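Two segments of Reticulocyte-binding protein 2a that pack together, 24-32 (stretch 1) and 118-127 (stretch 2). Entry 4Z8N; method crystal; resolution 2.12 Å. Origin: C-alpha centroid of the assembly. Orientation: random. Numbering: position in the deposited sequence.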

# COMPACT_ATOMS: atom_id res chain seq x y z
N PHE A 24 7.91 3.39 1.50
CA PHE A 24 7.11 4.01 2.57
C PHE A 24 6.17 5.14 2.12
O PHE A 24 4.98 5.12 2.45
N TYR A 25 6.69 6.12 1.39
CA TYR A 25 5.86 7.21 0.88
C TYR A 25 5.89 7.25 -0.64
O TYR A 25 6.93 6.99 -1.24
N VAL A 26 4.77 7.60 -1.25
CA VAL A 26 4.67 7.57 -2.71
C VAL A 26 5.54 8.66 -3.35
O VAL A 26 6.03 8.49 -4.46
N GLN A 27 5.75 9.77 -2.63
CA GLN A 27 6.61 10.85 -3.12
C GLN A 27 8.03 10.35 -3.38
O GLN A 27 8.69 10.79 -4.32
N MET A 28 8.49 9.43 -2.53
CA MET A 28 9.84 8.89 -2.66
C MET A 28 9.95 8.06 -3.92
O MET A 28 10.99 8.06 -4.59
N ASN A 29 8.87 7.36 -4.24
CA ASN A 29 8.79 6.61 -5.49
C ASN A 29 8.83 7.56 -6.67
O ASN A 29 9.49 7.30 -7.68
N TYR A 30 8.13 8.68 -6.53
CA TYR A 30 8.08 9.71 -7.57
C TYR A 30 9.46 10.32 -7.83
O TYR A 30 9.85 10.51 -8.98
N PHE A 31 10.19 10.61 -6.76
CA PHE A 31 11.52 11.21 -6.89
C PHE A 31 12.49 10.27 -7.60
O PHE A 31 13.39 10.71 -8.32
N ALA A 32 12.30 8.97 -7.39
CA ALA A 32 13.12 7.96 -8.06
C ALA A 32 12.80 7.91 -9.55
O ALA A 32 13.69 7.70 -10.37
N ASN A 118 5.86 11.60 12.89
CA ASN A 118 6.59 12.56 12.06
C ASN A 118 6.11 12.61 10.60
O ASN A 118 6.81 13.13 9.73
N MET A 119 4.92 12.07 10.36
CA MET A 119 4.33 12.01 9.01
C MET A 119 4.30 13.38 8.36
O MET A 119 4.56 13.54 7.17
N GLU A 120 4.00 14.37 9.18
CA GLU A 120 3.82 15.74 8.75
C GLU A 120 5.13 16.41 8.40
O GLU A 120 5.23 17.12 7.39
N SER A 121 6.13 16.20 9.25
CA SER A 121 7.47 16.70 9.01
C SER A 121 8.07 16.05 7.77
O SER A 121 8.74 16.71 6.98
N TYR A 122 7.82 14.75 7.61
CA TYR A 122 8.29 14.02 6.44
C TYR A 122 7.67 14.56 5.15
O TYR A 122 8.37 14.80 4.17
N THR A 123 6.35 14.73 5.16
CA THR A 123 5.62 15.25 4.00
C THR A 123 6.10 16.66 3.61
O THR A 123 6.22 16.98 2.43
N ASP A 124 6.37 17.48 4.62
CA ASP A 124 6.84 18.84 4.40
C ASP A 124 8.18 18.87 3.66
O ASP A 124 8.37 19.66 2.74
N ARG A 125 9.09 17.99 4.06
CA ARG A 125 10.40 17.93 3.43
C ARG A 125 10.32 17.42 2.00
O ARG A 125 11.05 17.89 1.13
N MET A 126 9.43 16.46 1.76
CA MET A 126 9.20 15.96 0.41
C MET A 126 8.61 17.07 -0.45
O MET A 126 8.96 17.20 -1.63
N SER A 127 7.73 17.86 0.14
CA SER A 127 7.11 18.98 -0.56
C SER A 127 8.16 20.03 -0.92
O SER A 127 8.13 20.60 -2.02

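Helices that pack without direct hydrogen bonds rely on shape, and a flexible methionine is often the residue that supplies it. The helices of the two stretches of Reticulocyte-binding protein 2a illustrate the point: they run roughly parallel, at 23°, with axes no closer than 10.6 Å, and side chains fill the space between them.

Along the second stretch, Asn-118 precedes the helix and stays out of the contact. Met-119 sets its CB sideways, and its side chain (chi1 147°, between wells) then leads away; what it offers is its base, where the OH of Tyr-25 lies 3.4 Å from CA and 3.6 Å from CB of Met-119. Glu-120 and Ser-121 contribute nothing. Tyr-122 (m) points toward the first stretch and presents its ring edge, CD2 lying 3.8 Å from Tyr-25 OH; its own hydroxyl is hydrogen-bonded elsewhere in the structure.

The CA-to-CB bond of Thr-123 (m) points sideways. Its OG1 turns back to donate a hydrogen bond to Met-119 O (2.8 Å), while its CG2 sits 4.0 Å from NE2 of Gln-27. A water links the same two residues, accepting from Gln-27 NE2 at 3.0 Å and donating a weak bond to Thr-123 O at 3.3 Å.

After Asp-124 and Arg-125, which do not touch the partner, comes Met-126, the centre of the packing. Its m, t, t side chain extends across the gap, bringing CE over one face of the Tyr-25 ring, 3.8 Å from the centroid in a CH-pi contact. The same CE approaches SD of Met-28 (m, m, m) at 4.1 Å, and SD of Met-126 lies 3.8 Å from CD of Gln-27. Tyr-25 (m) and Gln-27 (chi1 m, chi2 96°, between wells) both point toward stretch 2. Nearer the backbone, Phe-31 (m) packs CE2 4.0 Å from Met-126 CB and sets its ring edge at Met-126 O, 3.3 Å from CZ. Ser-127 then points away.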

# COMPACT_ATOMS: atom_id res chain seq x y z
CB PHE A 24 8.03 4.52 3.68
CG PHE A 24 9.06 3.51 4.12
CD1 PHE A 24 8.69 2.38 4.83
CD2 PHE A 24 10.40 3.69 3.80
CE1 PHE A 24 9.64 1.45 5.22
CE2 PHE A 24 11.35 2.77 4.19
CZ PHE A 24 10.97 1.65 4.90
CB TYR A 25 6.32 8.56 1.44
CG TYR A 25 5.97 8.80 2.89
CD1 TYR A 25 6.69 8.17 3.91
CD2 TYR A 25 4.95 9.66 3.25
CE1 TYR A 25 6.37 8.39 5.24
CE2 TYR A 25 4.63 9.89 4.58
CZ TYR A 25 5.35 9.25 5.57
OH TYR A 25 5.03 9.47 6.89
CB VAL A 26 3.20 7.72 -3.18
CG1 VAL A 26 2.64 9.09 -2.82
CG2 VAL A 26 3.09 7.46 -4.68
CB GLN A 27 6.65 12.01 -2.11
CG GLN A 27 5.32 12.74 -1.91
CD GLN A 27 4.55 12.24 -0.70
OE1 GLN A 27 4.37 11.03 -0.52
NE2 GLN A 27 4.08 13.16 0.13
CB MET A 28 10.20 8.05 -1.43
CG MET A 28 10.05 8.79 -0.11
SD MET A 28 11.15 10.22 0.04
CE MET A 28 12.70 9.42 0.43
CB ASN A 29 7.51 5.78 -5.52
CG ASN A 29 7.61 4.58 -6.44
OD1 ASN A 29 7.79 4.73 -7.65
ND2 ASN A 29 7.49 3.39 -5.88
CB TYR A 30 7.08 10.80 -7.17
CG TYR A 30 7.11 12.03 -8.04
CD1 TYR A 30 6.50 12.04 -9.29
CD2 TYR A 30 7.75 13.19 -7.61
CE1 TYR A 30 6.53 13.17 -10.09
CE2 TYR A 30 7.78 14.32 -8.41
CZ TYR A 30 7.17 14.30 -9.64
OH TYR A 30 7.20 15.42 -10.44
CB PHE A 31 12.06 11.61 -5.52
CG PHE A 31 11.26 12.68 -4.84
CD1 PHE A 31 10.62 13.66 -5.57
CD2 PHE A 31 11.14 12.70 -3.46
CE1 PHE A 31 9.88 14.65 -4.95
CE2 PHE A 31 10.40 13.68 -2.82
CZ PHE A 31 9.77 14.66 -3.57
CB ALA A 32 12.92 6.59 -7.42
CB ASN A 118 8.09 12.26 12.08
CG ASN A 118 8.63 12.13 13.49
OD1 ASN A 118 8.44 13.02 14.32
ND2 ASN A 118 9.31 11.02 13.77
CB MET A 119 2.92 11.42 9.09
CG MET A 119 1.93 11.96 8.06
SD MET A 119 0.28 11.28 8.28
CE MET A 119 0.06 11.45 10.05
CB GLU A 120 3.12 16.52 9.86
CG GLU A 120 2.72 17.90 9.48
CD GLU A 120 1.81 18.50 10.52
OE1 GLU A 120 2.30 18.94 11.58
OE2 GLU A 120 0.58 18.48 10.30
CB SER A 121 8.36 16.44 10.23
OG SER A 121 7.84 17.09 11.38
CB TYR A 122 7.97 12.53 6.58
CG TYR A 122 8.81 11.82 7.62
CD1 TYR A 122 10.06 12.31 7.98
CD2 TYR A 122 8.36 10.66 8.23
CE1 TYR A 122 10.83 11.67 8.92
CE2 TYR A 122 9.13 10.01 9.18
CZ TYR A 122 10.36 10.52 9.52
OH TYR A 122 11.14 9.89 10.47
CB THR A 123 4.11 15.29 4.27
OG1 THR A 123 3.64 13.97 4.58
CG2 THR A 123 3.35 15.82 3.06
CB ASP A 124 6.97 19.59 5.73
CG ASP A 124 5.62 19.93 6.34
OD1 ASP A 124 4.59 19.55 5.75
OD2 ASP A 124 5.60 20.58 7.41
CB ARG A 125 11.34 17.04 4.24
CG ARG A 125 11.64 17.56 5.63
CD ARG A 125 12.52 16.57 6.37
NE ARG A 125 13.82 16.44 5.73
CZ ARG A 125 14.73 15.53 6.06
NH1 ARG A 125 14.45 14.65 7.01
NH2 ARG A 125 15.89 15.48 5.44
CB MET A 126 8.27 14.75 0.44
CG MET A 126 8.80 13.58 1.24
SD MET A 126 7.57 12.29 1.53
CE MET A 126 8.37 11.37 2.84
CB SER A 127 6.01 19.60 0.29
OG SER A 127 5.39 20.67 -0.39
O HOH W 1 4.49 16.13 -0.28